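Local coordinates for UPF0678 fatty acid-binding protein-like protein ERS007657_00996 (Mycobacterium tuberculosis, PDB 6R3W) that binds heme b in a surface cleft of a beta-barrel and probably scavenges peroxynitrite by isomerising it to nitrate, at residues 18-24 against 157-163; 105-111 against 127-133. All blocks are in the same frame, centred on the assembly; numbering follows the deposited sequence. Where two conformers were deposited one is given.

Contact 1 of 2, residues 18-24 against 157-163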
loop_
_atom_site.group_PDB
_atom_site.type_symbol
_atom_site.label_atom_id
_atom_site.label_comp_id
_atom_site.label_asym_id
_atom_site.label_seq_id
_atom_site.Cartn_x
_atom_site.Cartn_y
_atom_site.Cartn_z
ATOM N N SER A 18 3.513 -1.901 13.826
ATOM C CA SER A 18 3.119 -0.508 13.594
ATOM C C SER A 18 4.280 0.225 12.950
ATOM O O SER A 18 5.433 -0.009 13.339
ATOM C CB SER A 18 2.709 0.148 14.875
ATOM O OG SER A 18 1.481 -0.396 15.345
ATOM N N TRP A 19 3.964 1.054 11.975
ATOM C CA TRP A 19 4.935 1.784 11.151
ATOM C C TRP A 19 4.518 3.250 11.098
ATOM O O TRP A 19 3.323 3.506 10.949
ATOM C CB TRP A 19 4.995 1.174 9.747
ATOM C CG TRP A 19 5.395 -0.270 9.728
ATOM C CD1 TRP A 19 4.580 -1.358 9.865
ATOM C CD2 TRP A 19 6.708 -0.787 9.483
ATOM N NE1 TRP A 19 5.303 -2.512 9.759
ATOM C CE2 TRP A 19 6.622 -2.196 9.537
ATOM C CE3 TRP A 19 7.953 -0.197 9.284
ATOM C CZ2 TRP A 19 7.731 -3.015 9.320
ATOM C CZ3 TRP A 19 9.046 -1.003 9.069
ATOM C CH2 TRP A 19 8.948 -2.391 9.140
ATOM N N ALA A 20 5.474 4.168 11.190
ATOM C CA ALA A 20 5.151 5.602 11.100
ATOM C C ALA A 20 6.244 6.305 10.318
ATOM O O ALA A 20 7.416 5.975 10.494
ATOM C CB ALA A 20 4.990 6.213 12.478
ATOM N N GLY A 21 5.866 7.288 9.524
ATOM C CA GLY A 21 6.838 8.106 8.816
ATOM C C GLY A 21 6.173 9.160 7.983
ATOM O O GLY A 21 5.170 9.755 8.428
ATOM N N ARG A 22 6.763 9.441 6.837
ATOM C CA ARG A 22 6.469 10.654 6.072
ATOM C C ARG A 22 6.706 10.368 4.607
ATOM O O ARG A 22 7.633 9.593 4.267
ATOM C CB ARG A 22 7.309 11.799 6.626
ATOM C CG ARG A 22 7.208 13.115 5.866
ATOM C CD ARG A 22 7.889 14.256 6.626
ATOM N NE ARG A 22 8.032 15.438 5.788
ATOM C CZ ARG A 22 8.583 16.579 6.209
ATOM N NH1 ARG A 22 8.919 16.700 7.472
ATOM N NH2 ARG A 22 8.778 17.583 5.372
ATOM N N GLY A 23 5.921 11.011 3.757
ATOM C CA GLY A 23 6.121 10.899 2.318
ATOM C C GLY A 23 5.679 12.130 1.587
ATOM O O GLY A 23 5.498 13.206 2.211
ATOM N N ALA A 24 5.585 12.006 0.276
ATOM C CA ALA A 24 5.238 13.139 -0.591
ATOM C C ALA A 24 4.532 12.616 -1.818
ATOM O O ALA A 24 4.627 11.402 -2.122
ATOM C CB ALA A 24 6.471 13.926 -0.944
ATOM N N ALA A 157 5.259 8.543 -2.720
ATOM C CA ALA A 157 6.294 7.651 -2.151
ATOM C C ALA A 157 6.540 8.053 -0.703
ATOM O O ALA A 157 6.426 9.242 -0.380
ATOM C CB ALA A 157 7.550 7.711 -2.972
ATOM N N ALA A 158 6.879 7.090 0.139
ATOM C CA ALA A 158 7.081 7.387 1.579
ATOM C C ALA A 158 8.103 6.450 2.177
ATOM O O ALA A 158 8.395 5.389 1.593
ATOM C CB ALA A 158 5.777 7.284 2.331
ATOM N N VAL A 159 8.607 6.846 3.324
ATOM C CA VAL A 159 9.495 6.021 4.158
ATOM C C VAL A 159 8.928 5.986 5.567
ATOM O O VAL A 159 8.724 7.056 6.173
ATOM C CB VAL A 159 10.942 6.546 4.151
ATOM C CG1 VAL A 159 11.861 5.606 4.939
ATOM C CG2 VAL A 159 11.460 6.760 2.744
ATOM N N LEU A 160 8.689 4.788 6.066
ATOM C CA LEU A 160 8.140 4.552 7.420
ATOM C C LEU A 160 9.168 3.770 8.229
ATOM O O LEU A 160 9.973 3.021 7.642
ATOM C CB LEU A 160 6.824 3.767 7.350
ATOM C CG LEU A 160 5.809 4.175 6.266
ATOM C CD1 LEU A 160 4.559 3.330 6.382
ATOM C CD2 LEU A 160 5.451 5.651 6.363
ATOM N N HIS A 161 9.046 3.843 9.542
ATOM C CA HIS A 161 9.951 3.118 10.446
ATOM C C HIS A 161 9.135 2.335 11.459
ATOM O O HIS A 161 8.085 2.817 11.920
ATOM C CB HIS A 161 10.946 4.074 11.110
ATOM C CG HIS A 161 11.887 4.727 10.135
ATOM N ND1 HIS A 161 11.552 5.890 9.473
ATOM C CD2 HIS A 161 12.969 4.240 9.490
ATOM C CE1 HIS A 161 12.483 6.174 8.589
ATOM N NE2 HIS A 161 13.368 5.175 8.582
ATOM N N ARG A 162 9.634 1.158 11.802
ATOM C CA ARG A 162 8.969 0.267 12.775
ATOM C C ARG A 162 8.880 0.983 14.129
ATOM O O ARG A 162 9.909 1.457 14.615
ATOM C CB ARG A 162 9.745 -1.040 12.888
ATOM C CG ARG A 162 9.029 -2.105 13.698
ATOM C CD ARG A 162 9.907 -3.318 13.938
ATOM N NE ARG A 162 10.424 -3.926 12.704
ATOM C CZ ARG A 162 9.726 -4.709 11.882
ATOM N NH1 ARG A 162 8.499 -5.068 12.203
ATOM N NH2 ARG A 162 10.287 -5.182 10.779
ATOM N N GLN A 163 7.706 0.964 14.741
ATOM C CA GLN A 163 7.477 1.548 16.072
ATOM C C GLN A 163 7.686 0.467 17.146
ATOM O O GLN A 163 7.192 -0.639 16.987
ATOM C CB GLN A 163 6.086 2.186 16.137
ATOM C CG GLN A 163 5.869 3.269 15.080
ATOM C CD GLN A 163 6.895 4.375 15.157
ATOM O OE1 GLN A 163 7.802 4.478 14.325
ATOM N NE2 GLN A 163 6.767 5.211 16.170
HETATM O O HOH W 1 5.575 -2.552 15.770
#
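One face of the Trp19 indole is taken by Arg162, whose CA sits over the rim of the ring system and whose CB makes a CH-pi contact with the six-membered ring, 4.1 Å from its centroid and 19° off the normal. At the ring edge, near its plane, lies Leu160 O. Farther out the guanidinium bends back toward the indole: CG stands anti to the backbone N (chi1 -171°) and the chain turns at chi3, which brings Arg162 NH2 to 3.5 Å from Trp19 CH2. The two planes are 57° apart, too steep for a parallel stack, so the indole meets the guanidinium face with its CZ2-CH2 corner. The polar ends are held elsewhere, Trp19 NE1 by Leu15 O and Arg162 by Asp137 and the carbonyls of Pro14 and Gly136.

The strands run antiparallel, with paired backbone bonds at Ala20-His161, Arg22-Val159 and Ala24-Ala157. At the non-hydrogen-bonded pairs two glycines bring the chains close: Gly21 CA lies 4.0 Å from Leu160 CA, and Gly23 CA only 3.7 Å from Ala158 CA. Leu160 CD2 reaches to 3.6 Å from Gly21 N. A water joins Ser18 N to Gln163 O at the end of the ladder.

Trp19, Gly21 and Gly23 belong to the predicted GXWXGXG motif. The pairing joins the first and last strands and closes the barrel; strand 33-42 continues the sheet beyond 18-24, and strand 138-147 does so beyond 157-163.

Contact 2 of 2, residues 105-111 against 127-133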
loop_
_atom_site.group_PDB
_atom_site.type_symbol
_atom_site.label_atom_id
_atom_site.label_comp_id
_atom_site.label_asym_id
_atom_site.label_seq_id
_atom_site.Cartn_x
_atom_site.Cartn_y
_atom_site.Cartn_z
ATOM N N GLU A 105 11.088 -7.493 -0.918
ATOM C CA GLU A 105 10.621 -6.642 -2.020
ATOM C C GLU A 105 9.292 -7.189 -2.499
ATOM O O GLU A 105 9.243 -8.363 -2.906
ATOM C CB GLU A 105 11.658 -6.578 -3.128
ATOM C CG GLU A 105 12.920 -5.863 -2.694
ATOM C CD GLU A 105 14.073 -5.988 -3.655
ATOM O OE1 GLU A 105 14.620 -7.103 -3.778
ATOM O OE2 GLU A 105 14.477 -4.964 -4.195
ATOM N N LEU A 106 8.253 -6.349 -2.481
ATOM C CA LEU A 106 6.931 -6.702 -3.021
ATOM C C LEU A 106 6.643 -5.821 -4.230
ATOM O O LEU A 106 6.862 -4.593 -4.162
ATOM C CB LEU A 106 5.843 -6.512 -1.971
ATOM C CG LEU A 106 5.994 -7.288 -0.683
ATOM C CD1 LEU A 106 6.473 -6.382 0.429
ATOM C CD2 LEU A 106 4.678 -7.934 -0.309
ATOM N N GLU A 107 6.167 -6.431 -5.300
ATOM C CA GLU A 107 5.767 -5.715 -6.516
ATOM C C GLU A 107 4.334 -6.111 -6.845
ATOM O O GLU A 107 4.085 -7.301 -7.033
ATOM C CB GLU A 107 6.715 -6.062 -7.671
ATOM C CG GLU A 107 8.136 -5.560 -7.470
ATOM C CD GLU A 107 8.275 -4.047 -7.410
ATOM O OE1 GLU A 107 7.426 -3.369 -7.982
ATOM O OE2 GLU A 107 9.322 -3.562 -6.916
ATOM N N LEU A 108 3.435 -5.141 -6.897
ATOM C CA LEU A 108 2.002 -5.418 -7.128
ATOM C C LEU A 108 1.449 -4.439 -8.150
ATOM O O LEU A 108 1.981 -3.335 -8.279
ATOM C CB LEU A 108 1.206 -5.286 -5.838
ATOM C CG LEU A 108 1.678 -6.102 -4.652
ATOM C CD1 LEU A 108 2.552 -5.267 -3.761
ATOM C CD2 LEU A 108 0.480 -6.661 -3.910
ATOM N N SER A 109 0.358 -4.814 -8.784
ATOM C CA SER A 109 -0.324 -3.914 -9.719
ATOM C C SER A 109 -1.772 -4.354 -9.917
ATOM O O SER A 109 -2.031 -5.572 -10.009
ATOM C CB SER A 109 0.396 -3.892 -11.053
ATOM O OG SER A 109 -0.272 -3.072 -11.997
ATOM N N THR A 110 -2.667 -3.392 -10.103
ATOM C CA THR A 110 -4.025 -3.702 -10.607
ATOM C C THR A 110 -3.935 -4.294 -12.012
ATOM O O THR A 110 -4.915 -4.898 -12.444
ATOM C CB THR A 110 -4.924 -2.457 -10.600
ATOM O OG1 THR A 110 -4.374 -1.460 -11.466
ATOM C CG2 THR A 110 -5.085 -1.884 -9.204
ATOM N N ARG A 111 -2.857 -4.012 -12.732
ATOM C CA ARG A 111 -2.695 -4.372 -14.159
ATOM C C ARG A 111 -2.338 -5.856 -14.313
ATOM O O ARG A 111 -2.334 -6.338 -15.451
ATOM C CB ARG A 111 -1.645 -3.471 -14.812
ATOM C CG ARG A 111 -1.972 -1.982 -14.674
ATOM C CD ARG A 111 -0.998 -1.068 -15.388
ATOM N NE ARG A 111 0.354 -1.192 -14.874
ATOM C CZ ARG A 111 1.380 -1.654 -15.547
ATOM N NH1 ARG A 111 1.239 -2.100 -16.779
ATOM N NH2 ARG A 111 2.575 -1.662 -14.989
ATOM N N ALA A 127 -5.548 2.556 -13.129
ATOM C CA ALA A 127 -4.497 1.596 -12.720
ATOM C C ALA A 127 -3.721 2.131 -11.531
ATOM O O ALA A 127 -3.494 3.351 -11.443
ATOM C CB ALA A 127 -3.567 1.253 -13.864
ATOM N N LEU A 128 -3.253 1.205 -10.700
ATOM C CA LEU A 128 -2.352 1.489 -9.567
ATOM C C LEU A 128 -1.277 0.420 -9.508
ATOM O O LEU A 128 -1.615 -0.775 -9.618
ATOM C CB LEU A 128 -3.156 1.513 -8.267
ATOM C CG LEU A 128 -4.182 2.632 -8.169
ATOM C CD1 LEU A 128 -5.220 2.336 -7.097
ATOM C CD2 LEU A 128 -3.520 3.973 -7.933
ATOM N N ASP A 129 -0.036 0.857 -9.362
ATOM C CA ASP A 129 1.121 -0.025 -9.155
ATOM C C ASP A 129 1.774 0.352 -7.832
ATOM O O ASP A 129 1.919 1.556 -7.552
ATOM C CB ASP A 129 2.180 0.140 -10.249
ATOM C CG ASP A 129 1.843 -0.372 -11.644
ATOM O OD1 ASP A 129 0.665 -0.634 -11.937
ATOM O OD2 ASP A 129 2.792 -0.429 -12.462
ATOM N N ARG A 130 2.155 -0.637 -7.052
ATOM C CA ARG A 130 2.884 -0.437 -5.780
ATOM C C ARG A 130 4.188 -1.241 -5.784
ATOM O O ARG A 130 4.173 -2.440 -6.112
ATOM C CB ARG A 130 1.999 -0.842 -4.607
ATOM C CG ARG A 130 0.825 0.098 -4.364
ATOM C CD ARG A 130 -0.105 -0.456 -3.310
ATOM N NE ARG A 130 -1.362 0.265 -3.251
ATOM C CZ ARG A 130 -1.796 0.974 -2.222
ATOM N NH1 ARG A 130 -1.063 1.124 -1.123
ATOM N NH2 ARG A 130 -2.962 1.568 -2.299
ATOM N N SER A 131 5.255 -0.591 -5.339
ATOM C CA SER A 131 6.564 -1.207 -5.061
ATOM C C SER A 131 6.911 -0.963 -3.586
ATOM O O SER A 131 7.049 0.182 -3.213
ATOM C CB SER A 131 7.602 -0.634 -5.987
ATOM O OG SER A 131 8.857 -1.236 -5.771
ATOM N N TYR A 132 6.978 -2.022 -2.797
ATOM C CA TYR A 132 7.253 -1.922 -1.347
ATOM C C TYR A 132 8.609 -2.603 -1.069
ATOM O O TYR A 132 8.901 -3.701 -1.641
ATOM C CB TYR A 132 6.072 -2.481 -0.529
ATOM C CG TYR A 132 4.911 -1.522 -0.300
ATOM C CD1 TYR A 132 4.544 -1.115 0.980
ATOM C CD2 TYR A 132 4.146 -1.055 -1.355
ATOM C CE1 TYR A 132 3.513 -0.206 1.188
ATOM C CE2 TYR A 132 3.151 -0.102 -1.169
ATOM C CZ TYR A 132 2.811 0.305 0.107
ATOM O OH TYR A 132 1.789 1.193 0.274
ATOM N N ARG A 133 9.361 -2.011 -0.168
ATOM C CA ARG A 133 10.619 -2.582 0.332
ATOM C C ARG A 133 10.600 -2.531 1.853
ATOM O O ARG A 133 10.397 -1.452 2.403
ATOM C CB ARG A 133 11.804 -1.803 -0.244
ATOM C CG ARG A 133 13.163 -2.298 0.226
ATOM C CD ARG A 133 14.227 -1.302 -0.190
ATOM N NE ARG A 133 15.540 -1.652 0.303
ATOM C CZ ARG A 133 16.402 -2.396 -0.357
ATOM N NH1 ARG A 133 16.044 -2.965 -1.498
ATOM N NH2 ARG A 133 17.542 -2.729 0.214
HETATM O O HOH W 2 14.021 -2.469 -3.413
HETATM O O HOH W 3 17.620 -5.070 -2.823
HETATM O O HOH W 4 10.002 -3.717 -4.372
#
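Asp129 and Arg111 meet in a side-on salt bridge: Arg111 NE reaches Asp129 OD1 at 3.0 Å and Arg111 NH2 reaches Asp129 OD2 at 2.8 Å, each on a syn lone pair. The groups are 20° from coplanar and both bonds are nearly straight, which fixes the rotation of the carboxylate. Arg111 gets there by a bend at chi3 (-61°), its CG and CD passing over Ala127 CB. Asp129 OD1 accepts a second bond, for Ser109 OG gives its proton to it at 2.6 Å from well above the carboxylate plane. The same hydroxyl accepts from Arg111 N, two residues on, which makes an ST turn and links the turn to the ion pair.

Thr110 continues the ladder where the first strand leaves regular geometry. Its OG1, placed between backbone N and carbonyl carbon (chi1 62°), replaces a main-chain acceptor and takes the N-H of Leu128 at 3.0 Å, while Thr110 N bonds to Leu128 O.

On the face of Ser109 and Asp129, Glu107 folds back and, in the conformer given, its OE2 accepts from Ser131 OG at 2.6 Å; the bond may not hold in the other conformer. Glu105 and Arg133 run side by side with their planes almost perpendicular; their direct salt bridge is long (3.7 Å, Glu105 OE2 to Arg133 NH1), and a water bridges the same two atoms.

Leu106, Leu108, Arg130 and Tyr132 share the opposite face. Leu106 CD1 packs on Tyr132 CB in the conformer given, and the Arg130 guanidinium turns away to Glu91, Glu93 and Glu67. Strands 103-118 and 125-135, consecutive and antiparallel, form a hairpin of the ten-stranded heme-binding barrel (calycin clan), and Leu128 touches the heme.

Contacts 1 and 2 belong to the same ten-stranded barrel wall: 157-163 and 127-133 lie on strands separated by a single one, 138-147, which pairs with both. Their centres are about 17 Å apart and their nearest atoms about 6 Å, so they do not touch. Contact 2 joins consecutive strands of a hairpin, whereas contact 1 joins the first and last strands, 17-25 and 153-162, and the hairpin falls between its segments along the chain. Both approach the heme: the side chain of Leu128 is about 4 Å from it, that of Ala158 about 7 Å. His155, the predicted axial iron ligand, lies about 6 Å from Leu128 and about 9 Å from Ala157, side chain to side chain.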